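Local coordinates for protein Sam-dependent methyltransferases (Streptomyces davawensis jcm 4913, PDB 4D7K) that catalyses the two S-adenosylmethionine-dependent N-methylations that turn 8-amino-8-demethyl-D-riboflavin into the antibiotic roseoflavin, working as a homodimer, at the interface of chains A and B. Coordinates in Å, arbitrary orientation; residue numbers count along the deposited sequence, not the author numbering. Chains: chain A/B, Sam-dependent methyltransferases.

Contact 1: the interface of chains A and B. Residues chain A 32, 58, 62-63, 66; chain B 120-121, 124.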
ATOM      1  N   ALA A  32       7.710  -8.697  -4.580  1.00 37.39           N
ATOM      2  CA  ALA A  32       7.944  -9.920  -5.337  1.00 38.69           C
ATOM      3  C   ALA A  32       9.200  -9.793  -6.189  1.00 35.73           C
ATOM      4  O   ALA A  32       9.971 -10.746  -6.314  1.00 33.02           O
ATOM      5  CB  ALA A  32       6.738 -10.251  -6.200  1.00 29.88           C
ATOM      6  N   SER A  58      10.843 -19.742 -12.896  1.00 41.16           N
ATOM      7  CA  SER A  58       9.494 -19.208 -13.041  1.00 41.21           C
ATOM      8  C   SER A  58       8.843 -19.588 -14.363  1.00 44.66           C
ATOM      9  O   SER A  58       9.524 -19.862 -15.350  1.00 44.34           O
ATOM     10  CB  SER A  58       9.515 -17.682 -12.922  1.00 35.47           C
ATOM     11  OG  SER A  58      10.056 -17.273 -11.680  1.00 40.87           O
ATOM     12  N   ARG A  62       3.964 -15.745 -16.901  1.00 58.02           N
ATOM     13  CA  ARG A  62       3.546 -14.957 -15.748  1.00 53.64           C
ATOM     14  C   ARG A  62       4.672 -14.074 -15.201  1.00 52.79           C
ATOM     15  O   ARG A  62       4.409 -13.048 -14.571  1.00 54.30           O
ATOM     16  CB  ARG A  62       2.997 -15.876 -14.654  1.00 59.39           C
ATOM     17  CG  ARG A  62       1.626 -16.447 -15.010  1.00 67.44           C
ATOM     18  CD  ARG A  62       0.992 -17.242 -13.878  1.00 65.17           C
ATOM     19  NE  ARG A  62      -0.465 -17.113 -13.902  1.00 61.07           N
ATOM     20  CZ  ARG A  62      -1.182 -16.575 -12.920  1.00 51.56           C
ATOM     21  NH1 ARG A  62      -0.578 -16.138 -11.823  1.00 50.34           N
ATOM     22  NH2 ARG A  62      -2.502 -16.484 -13.027  1.00 49.61           N
ATOM     23  N   LEU A  63       5.921 -14.460 -15.448  1.00 42.14           N
ATOM     24  CA  LEU A  63       7.050 -13.628 -15.037  1.00 41.54           C
ATOM     25  C   LEU A  63       7.061 -12.339 -15.841  1.00 34.01           C
ATOM     26  O   LEU A  63       7.283 -11.258 -15.295  1.00 32.34           O
ATOM     27  CB  LEU A  63       8.381 -14.361 -15.212  1.00 41.17           C
ATOM     28  CG  LEU A  63       9.615 -13.525 -14.851  1.00 37.43           C
ATOM     29  CD1 LEU A  63       9.626 -13.177 -13.365  1.00 33.71           C
ATOM     30  CD2 LEU A  63      10.901 -14.231 -15.245  1.00 36.43           C
ATOM     31  N   LEU A  66       4.577  -9.972 -14.529  1.00 25.53           N
ATOM     32  CA  LEU A  66       5.118  -9.381 -13.309  1.00 30.10           C
ATOM     33  C   LEU A  66       6.191  -8.331 -13.626  1.00 37.57           C
ATOM     34  O   LEU A  66       6.207  -7.247 -13.039  1.00 38.49           O
ATOM     35  CB  LEU A  66       5.704 -10.471 -12.402  1.00 29.47           C
ATOM     36  CG  LEU A  66       6.480  -9.962 -11.186  1.00 31.63           C
ATOM     37  CD1 LEU A  66       5.544  -9.250 -10.231  1.00 39.76           C
ATOM     38  CD2 LEU A  66       7.208 -11.087 -10.471  1.00 35.48           C
TER
ATOM     39  N   LEU B 120       2.304 -14.016  -4.423  1.00 44.28           N
ATOM     40  CA  LEU B 120       2.559 -13.613  -5.799  1.00 32.43           C
ATOM     41  C   LEU B 120       3.788 -14.321  -6.373  1.00 39.13           C
ATOM     42  O   LEU B 120       3.809 -14.717  -7.542  1.00 42.14           O
ATOM     43  CB  LEU B 120       2.724 -12.094  -5.865  1.00 38.04           C
ATOM     44  CG  LEU B 120       3.088 -11.459  -7.203  1.00 45.19           C
ATOM     45  CD1 LEU B 120       2.126 -11.905  -8.283  1.00 41.48           C
ATOM     46  CD2 LEU B 120       3.102  -9.934  -7.078  1.00 37.24           C
ATOM     47  N   VAL B 121       4.808 -14.490  -5.542  1.00 43.65           N
ATOM     48  CA  VAL B 121       6.039 -15.142  -5.969  1.00 40.16           C
ATOM     49  C   VAL B 121       5.796 -16.590  -6.396  1.00 50.08           C
ATOM     50  O   VAL B 121       6.257 -17.019  -7.457  1.00 53.86           O
ATOM     51  CB  VAL B 121       7.095 -15.116  -4.851  1.00 40.65           C
ATOM     52  CG1 VAL B 121       8.292 -15.967  -5.229  1.00 43.97           C
ATOM     53  CG2 VAL B 121       7.525 -13.694  -4.558  1.00 40.41           C
ATOM     54  N   VAL B 124       3.892 -16.874  -9.723  1.00 46.58           N
ATOM     55  CA  VAL B 124       4.739 -16.688 -10.898  1.00 51.36           C
ATOM     56  C   VAL B 124       5.547 -17.958 -11.182  1.00 49.10           C
ATOM     57  O   VAL B 124       5.714 -18.355 -12.339  1.00 45.87           O
ATOM     58  CB  VAL B 124       5.681 -15.470 -10.718  1.00 42.00           C
ATOM     59  CG1 VAL B 124       6.762 -15.450 -11.779  1.00 39.60           C
ATOM     60  CG2 VAL B 124       4.878 -14.178 -10.756  1.00 36.18           C
TER

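Contact 2: the interface of chains A and B. Residues chain A 20, 23, 297; chain B 23, 26, 30.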
ATOM      1  N   TYR A  20      -4.447   5.037  -3.472  1.00 34.00           N
ATOM      2  CA  TYR A  20      -3.983   4.147  -2.404  1.00 28.25           C
ATOM      3  C   TYR A  20      -4.176   2.685  -2.793  1.00 33.79           C
ATOM      4  O   TYR A  20      -3.359   1.830  -2.448  1.00 40.01           O
ATOM      5  CB  TYR A  20      -4.708   4.435  -1.081  1.00 29.06           C
ATOM      6  CG  TYR A  20      -4.179   5.650  -0.355  1.00 29.09           C
ATOM      7  CD1 TYR A  20      -2.837   5.733   0.004  1.00 33.49           C
ATOM      8  CD2 TYR A  20      -5.014   6.716  -0.031  1.00 31.75           C
ATOM      9  CE1 TYR A  20      -2.338   6.837   0.658  1.00 31.16           C
ATOM     10  CE2 TYR A  20      -4.519   7.835   0.629  1.00 35.66           C
ATOM     11  CZ  TYR A  20      -3.178   7.883   0.969  1.00 33.26           C
ATOM     12  OH  TYR A  20      -2.672   8.976   1.626  1.00 35.75           O
ATOM     13  N   ASP A  23      -1.309   2.030  -5.316  1.00 23.11           N
ATOM     14  CA  ASP A  23       0.013   1.997  -4.703  1.00 30.73           C
ATOM     15  C   ASP A  23       0.166   0.761  -3.805  1.00 37.21           C
ATOM     16  O   ASP A  23       1.280   0.317  -3.516  1.00 31.36           O
ATOM     17  CB  ASP A  23       0.269   3.292  -3.921  1.00 34.20           C
ATOM     18  CG  ASP A  23       0.445   4.506  -4.839  1.00 45.80           C
ATOM     19  OD1 ASP A  23       0.203   4.380  -6.061  1.00 42.36           O
ATOM     20  OD2 ASP A  23       0.819   5.593  -4.344  1.00 44.70           O
ATOM     21  N   VAL A 297       0.647   8.991  11.430  1.00 37.87           N
ATOM     22  CA  VAL A 297       0.515   7.774  10.633  1.00 34.92           C
ATOM     23  C   VAL A 297       1.535   6.703  11.025  1.00 34.99           C
ATOM     24  O   VAL A 297       1.191   5.529  11.138  1.00 33.66           O
ATOM     25  CB  VAL A 297       0.665   8.074   9.128  1.00 31.57           C
ATOM     26  CG1 VAL A 297       0.699   6.786   8.332  1.00 32.66           C
ATOM     27  CG2 VAL A 297      -0.481   8.962   8.652  1.00 24.92           C
TER
ATOM     28  N   ASP B  23       2.370   4.752   2.244  1.00 37.23           N
ATOM     29  CA  ASP B  23       1.030   4.565   1.705  1.00 37.86           C
ATOM     30  C   ASP B  23       0.466   3.174   2.021  1.00 36.31           C
ATOM     31  O   ASP B  23      -0.744   3.005   2.185  1.00 32.30           O
ATOM     32  CB  ASP B  23       1.034   4.815   0.195  1.00 40.27           C
ATOM     33  CG  ASP B  23       1.276   6.281  -0.154  1.00 51.07           C
ATOM     34  OD1 ASP B  23       1.352   7.120   0.769  1.00 44.00           O
ATOM     35  OD2 ASP B  23       1.380   6.601  -1.357  1.00 56.18           O
ATOM     36  N   VAL B  26      -1.077   3.652   5.364  1.00 36.22           N
ATOM     37  CA  VAL B  26      -2.330   4.387   5.227  1.00 29.30           C
ATOM     38  C   VAL B  26      -3.441   3.455   4.738  1.00 28.89           C
ATOM     39  O   VAL B  26      -4.584   3.530   5.201  1.00 30.13           O
ATOM     40  CB  VAL B  26      -2.185   5.594   4.262  1.00 38.92           C
ATOM     41  CG1 VAL B  26      -3.543   6.207   3.963  1.00 30.85           C
ATOM     42  CG2 VAL B  26      -1.260   6.649   4.861  1.00 22.44           C
ATOM     43  N   LEU B  30      -6.979   2.933   6.688  1.00 29.61           N
ATOM     44  CA  LEU B  30      -8.288   3.161   6.095  1.00 29.69           C
ATOM     45  C   LEU B  30      -9.146   1.912   6.170  1.00 31.66           C
ATOM     46  O   LEU B  30     -10.357   1.989   6.395  1.00 32.97           O
ATOM     47  CB  LEU B  30      -8.145   3.609   4.643  1.00 26.38           C
ATOM     48  CG  LEU B  30      -7.358   4.899   4.424  1.00 29.20           C
ATOM     49  CD1 LEU B  30      -7.286   5.248   2.937  1.00 30.30           C
ATOM     50  CD2 LEU B  30      -7.971   6.027   5.230  1.00 23.32           C
TER
HETATM   51  O   HOH W   1      -0.981   6.434  -2.753  1.00 41.13           O
HETATM   52  O   HOH W   2      -0.033   9.503   2.075  1.00 47.89           O

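Contact 3: the interface of chains A and B. Residues chain A 25-26, 28-29, 32, 66, 69; chain B 120, 296-297, 300.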
ATOM      1  N   LYS A  25      -1.046  -2.273  -4.755  1.00 27.90           N
ATOM      2  CA  LYS A  25      -0.601  -3.247  -5.746  1.00 29.79           C
ATOM      3  C   LYS A  25       0.872  -3.060  -6.118  1.00 36.01           C
ATOM      4  O   LYS A  25       1.599  -4.030  -6.325  1.00 40.37           O
ATOM      5  CB  LYS A  25      -1.458  -3.153  -7.010  1.00 32.79           C
ATOM      6  CG  LYS A  25      -2.945  -3.355  -6.792  1.00 33.73           C
ATOM      7  CD  LYS A  25      -3.713  -2.973  -8.056  1.00 42.78           C
ATOM      8  CE  LYS A  25      -5.161  -2.626  -7.755  1.00 46.00           C
ATOM      9  NZ  LYS A  25      -5.881  -3.761  -7.117  1.00 48.78           N
ATOM     10  N   VAL A  26       1.307  -1.809  -6.218  1.00 31.48           N
ATOM     11  CA  VAL A  26       2.700  -1.528  -6.530  1.00 28.15           C
ATOM     12  C   VAL A  26       3.619  -2.064  -5.428  1.00 36.15           C
ATOM     13  O   VAL A  26       4.676  -2.633  -5.714  1.00 34.32           O
ATOM     14  CB  VAL A  26       2.940  -0.014  -6.732  1.00 26.70           C
ATOM     15  CG1 VAL A  26       4.426   0.290  -6.815  1.00 21.97           C
ATOM     16  CG2 VAL A  26       2.219   0.482  -7.991  1.00 22.60           C
ATOM     17  N   PHE A  28       3.217  -4.599  -3.556  1.00 23.49           N
ATOM     18  CA  PHE A  28       3.325  -6.042  -3.695  1.00 25.40           C
ATOM     19  C   PHE A  28       4.230  -6.412  -4.855  1.00 24.81           C
ATOM     20  O   PHE A  28       4.974  -7.390  -4.779  1.00 30.41           O
ATOM     21  CB  PHE A  28       1.948  -6.675  -3.885  1.00 28.38           C
ATOM     22  CG  PHE A  28       1.183  -6.850  -2.607  1.00 35.59           C
ATOM     23  CD1 PHE A  28       1.592  -7.779  -1.667  1.00 30.55           C
ATOM     24  CD2 PHE A  28       0.053  -6.092  -2.351  1.00 30.99           C
ATOM     25  CE1 PHE A  28       0.890  -7.946  -0.484  1.00 39.74           C
ATOM     26  CE2 PHE A  28      -0.660  -6.256  -1.176  1.00 43.34           C
ATOM     27  CZ  PHE A  28      -0.242  -7.183  -0.239  1.00 44.07           C
ATOM     28  N   VAL A  29       4.164  -5.623  -5.926  1.00 23.94           N
ATOM     29  CA  VAL A  29       5.006  -5.833  -7.098  1.00 20.62           C
ATOM     30  C   VAL A  29       6.483  -5.672  -6.757  1.00 28.40           C
ATOM     31  O   VAL A  29       7.321  -6.469  -7.180  1.00 28.79           O
ATOM     32  CB  VAL A  29       4.620  -4.858  -8.231  1.00 30.14           C
ATOM     33  CG1 VAL A  29       5.745  -4.720  -9.257  1.00 20.08           C
ATOM     34  CG2 VAL A  29       3.334  -5.319  -8.889  1.00 34.01           C
ATOM     35  N   ALA A  32       7.710  -8.697  -4.580  1.00 37.39           N
ATOM     36  CA  ALA A  32       7.944  -9.920  -5.337  1.00 38.69           C
ATOM     37  C   ALA A  32       9.200  -9.793  -6.189  1.00 35.73           C
ATOM     38  O   ALA A  32       9.971 -10.746  -6.314  1.00 33.02           O
ATOM     39  CB  ALA A  32       6.738 -10.251  -6.200  1.00 29.88           C
ATOM     40  N   LEU A  66       4.577  -9.972 -14.529  1.00 25.53           N
ATOM     41  CA  LEU A  66       5.118  -9.381 -13.309  1.00 30.10           C
ATOM     42  C   LEU A  66       6.191  -8.331 -13.626  1.00 37.57           C
ATOM     43  O   LEU A  66       6.207  -7.247 -13.039  1.00 38.49           O
ATOM     44  CB  LEU A  66       5.704 -10.471 -12.402  1.00 29.47           C
ATOM     45  CG  LEU A  66       6.480  -9.962 -11.186  1.00 31.63           C
ATOM     46  CD1 LEU A  66       5.544  -9.250 -10.231  1.00 39.76           C
ATOM     47  CD2 LEU A  66       7.208 -11.087 -10.471  1.00 35.48           C
ATOM     48  N   ALA A  69       4.738  -5.239 -15.072  1.00 35.47           N
ATOM     49  CA  ALA A  69       4.088  -4.442 -14.029  1.00 36.09           C
ATOM     50  C   ALA A  69       5.118  -3.602 -13.285  1.00 32.11           C
ATOM     51  O   ALA A  69       4.886  -2.432 -12.991  1.00 36.37           O
ATOM     52  CB  ALA A  69       3.316  -5.343 -13.055  1.00 24.82           C
TER
ATOM     53  N   LEU B 120       2.304 -14.016  -4.423  1.00 44.28           N
ATOM     54  CA  LEU B 120       2.559 -13.613  -5.799  1.00 32.43           C
ATOM     55  C   LEU B 120       3.788 -14.321  -6.373  1.00 39.13           C
ATOM     56  O   LEU B 120       3.809 -14.717  -7.542  1.00 42.14           O
ATOM     57  CB  LEU B 120       2.724 -12.094  -5.865  1.00 38.04           C
ATOM     58  CG  LEU B 120       3.088 -11.459  -7.203  1.00 45.19           C
ATOM     59  CD1 LEU B 120       2.126 -11.905  -8.283  1.00 41.48           C
ATOM     60  CD2 LEU B 120       3.102  -9.934  -7.078  1.00 37.24           C
ATOM     61  N   LYS B 296      -0.471  -1.813 -17.008  1.00 29.65           N
ATOM     62  CA  LYS B 296       0.483  -2.885 -16.762  1.00 28.65           C
ATOM     63  C   LYS B 296       0.497  -3.271 -15.284  1.00 29.15           C
ATOM     64  O   LYS B 296       0.643  -4.445 -14.942  1.00 31.17           O
ATOM     65  CB  LYS B 296       1.886  -2.468 -17.219  1.00 40.66           C
ATOM     66  CG  LYS B 296       1.974  -2.076 -18.692  1.00 28.86           C
ATOM     67  CD  LYS B 296       3.347  -1.521 -19.031  1.00 38.47           C
ATOM     68  CE  LYS B 296       3.428  -1.108 -20.487  1.00 42.51           C
ATOM     69  NZ  LYS B 296       4.688  -0.375 -20.781  1.00 51.84           N
ATOM     70  N   VAL B 297       0.337  -2.277 -14.413  1.00 25.72           N
ATOM     71  CA  VAL B 297       0.251  -2.512 -12.976  1.00 26.91           C
ATOM     72  C   VAL B 297      -1.030  -3.248 -12.598  1.00 34.52           C
ATOM     73  O   VAL B 297      -1.004  -4.174 -11.789  1.00 32.76           O
ATOM     74  CB  VAL B 297       0.315  -1.188 -12.187  1.00 32.74           C
ATOM     75  CG1 VAL B 297       0.074  -1.439 -10.707  1.00 32.33           C
ATOM     76  CG2 VAL B 297       1.653  -0.504 -12.410  1.00 27.83           C
ATOM     77  N   LEU B 300      -1.740  -7.030 -12.420  1.00 39.18           N
ATOM     78  CA  LEU B 300      -1.437  -7.745 -11.188  1.00 42.19           C
ATOM     79  C   LEU B 300      -2.693  -8.371 -10.580  1.00 44.83           C
ATOM     80  O   LEU B 300      -2.646  -9.481 -10.041  1.00 50.45           O
ATOM     81  CB  LEU B 300      -0.782  -6.808 -10.175  1.00 44.28           C
ATOM     82  CG  LEU B 300      -0.540  -7.436  -8.806  1.00 55.09           C
ATOM     83  CD1 LEU B 300       0.422  -8.593  -8.955  1.00 62.65           C
ATOM     84  CD2 LEU B 300      -0.022  -6.416  -7.810  1.00 60.50           C
TER

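Contact 1: the interface of chains A and B
With CG1 anti to the backbone N (chi1 167°) and CG2 anti to the carbonyl carbon, B:Val124 sets its two methyls on different parts of chain A, CG1 meeting A:Ser58 and A:Leu63, CG2 meeting A:Leu66 and the carbonyl O of A:Arg62. CG1 of B:Val124 rests against the beta-carbon of A:Ser58, 3.7 Å from CB. The same methyl reaches the backbone of helix 60-72, where CG1 of B:Val124 lies 3.7 Å from CA of A:Leu63; the two side chains cross obliquely. CG2 of B:Val124 turns to A:Leu66, whose CD2 is 3.9 Å from it, the side chains meeting at about a right angle. One turn earlier on helix 120-126, B:Leu120 carries CG anti to the backbone N (chi1 176°), which sends CD2 between helices 13-35 and 60-72 of chain A. CD2 of B:Leu120 is 3.8 Å from CB of A:Ala32. On its other flank, CD2 of B:Leu120 lies 4.0 Å from CD1 of A:Leu66. A:Leu66 thus divides its branches, CD1 to B:Leu120 and CD2 to B:Val124. B:Val121 adds CG2, 3.9 Å from CA of A:Ala32. No polar pair bonds across this patch; methyl packing carries it. A:Ala32, with no side chain beyond CB, probably allows helix 120-126 to approach helix 13-35. By fitting this short helix against two helices of its partner, the patch helps hold the RosA homodimer together.

Contact 2: the interface of chains A and B
A:Tyr20 presents one ring face to B:Val26, whose CG1 methyl sits 3.7 Å from the ring centroid in a CH-pi contact. The methyl is displaced toward the rim on the phenol side, with CG1 of B:Val26 3.5 Å from CZ of A:Tyr20. B:Asp23 comes to the ring's edge, its CB in the ring plane, and its CG is 3.7 Å from CE1 of A:Tyr20. Ring and carboxylate stand nearly perpendicular, their planes 84° apart. Farther along the partner helix, CD1 of B:Leu30 touches CD2 of A:Tyr20 at 4.0 Å. Two waters form the next layer. One bridges the phenol hydroxyl OH of A:Tyr20, 2.7 Å away, to OD1 of B:Asp23. The other joins OD2 of A:Asp23 to OD2 of B:Asp23, which lies 2.7 Å from this water. The two carboxylates are nearly coplanar and linked through that water; acids so near each other would probably raise the proton affinity of one, although the protonation state is not seen. Behind B:Val26, CG1 of A:Val297 backs the other methyl, CG2, at 4.0 Å. CG1 of B:Val26 is anti to the backbone N (chi1 171°), which points it at the ring while CG2 faces A:Val297. The site lies where the two copies of helix 13-35 meet, around the two-fold relation of the dimer, with helix 293-305 of chain A flanking it.

Contact 3: the interface of chains A and B
Leucine and valine methyls make the apolar part of this contact, led by B:Leu300 pressing its CD2 against helix 13-35 of chain A. Its CG is anti to the backbone N (chi1 175°), which carries the branch across to A:Lys25 and A:Val29. CD2 of B:Leu300 is 3.7 Å from CB of A:Lys25, so the lysine takes part with the root of its side chain. CD2 of B:Leu300 also meets CG2 of A:Val29 at 3.7 Å, the two side chains running antiparallel alongside each other. One turn back on helix 293-305, CG1 of B:Val297 meets CG2 of A:Val26 at 4.0 Å, the valines set at a slant to each other. A second kind of contact sets carbon against backbone carbonyls. CD2 of B:Leu300 leans on O of A:Lys25 at 3.2 Å, a tight fit. CB of A:Ala69 packs 3.4 Å from O of B:Lys296. In return, CG2 of B:Val297 lies 3.8 Å from O of A:Ala69. B:Leu120, besides its packing on A:Ala32 and A:Leu66, brings CD2 to 3.9 Å from O of A:Phe28. No hydrogen bond or salt bridge joins the chains in this patch. Helix 293-305 of chain B, in the methyltransferase domain, here fits against helices 13-35 and 60-72 of chain A, both within the dimerisation domain, with the start of helix 120-126 alongside.

Contact 1 and contact 3 are neighbours, their C-alpha centres about 9 Å apart, and share A:Ala32, A:Leu66 and B:Leu120; together they appear to form one largely apolar patch, with helices 60-72 of chain A and 120-126 of chain B in both. Contact 2 lies about 17 Å from contact 3 and 24 Å from contact 1, measured between the same centres. Helix 13-35 of chain A runs through all three, and helix 293-305 enters contact 2 from chain A and contact 3 from chain B. Since the interface is two-fold symmetric, every contact has a twin, so dimerisation ties each subunit's methyltransferase domain to its partner's dimerisation domain.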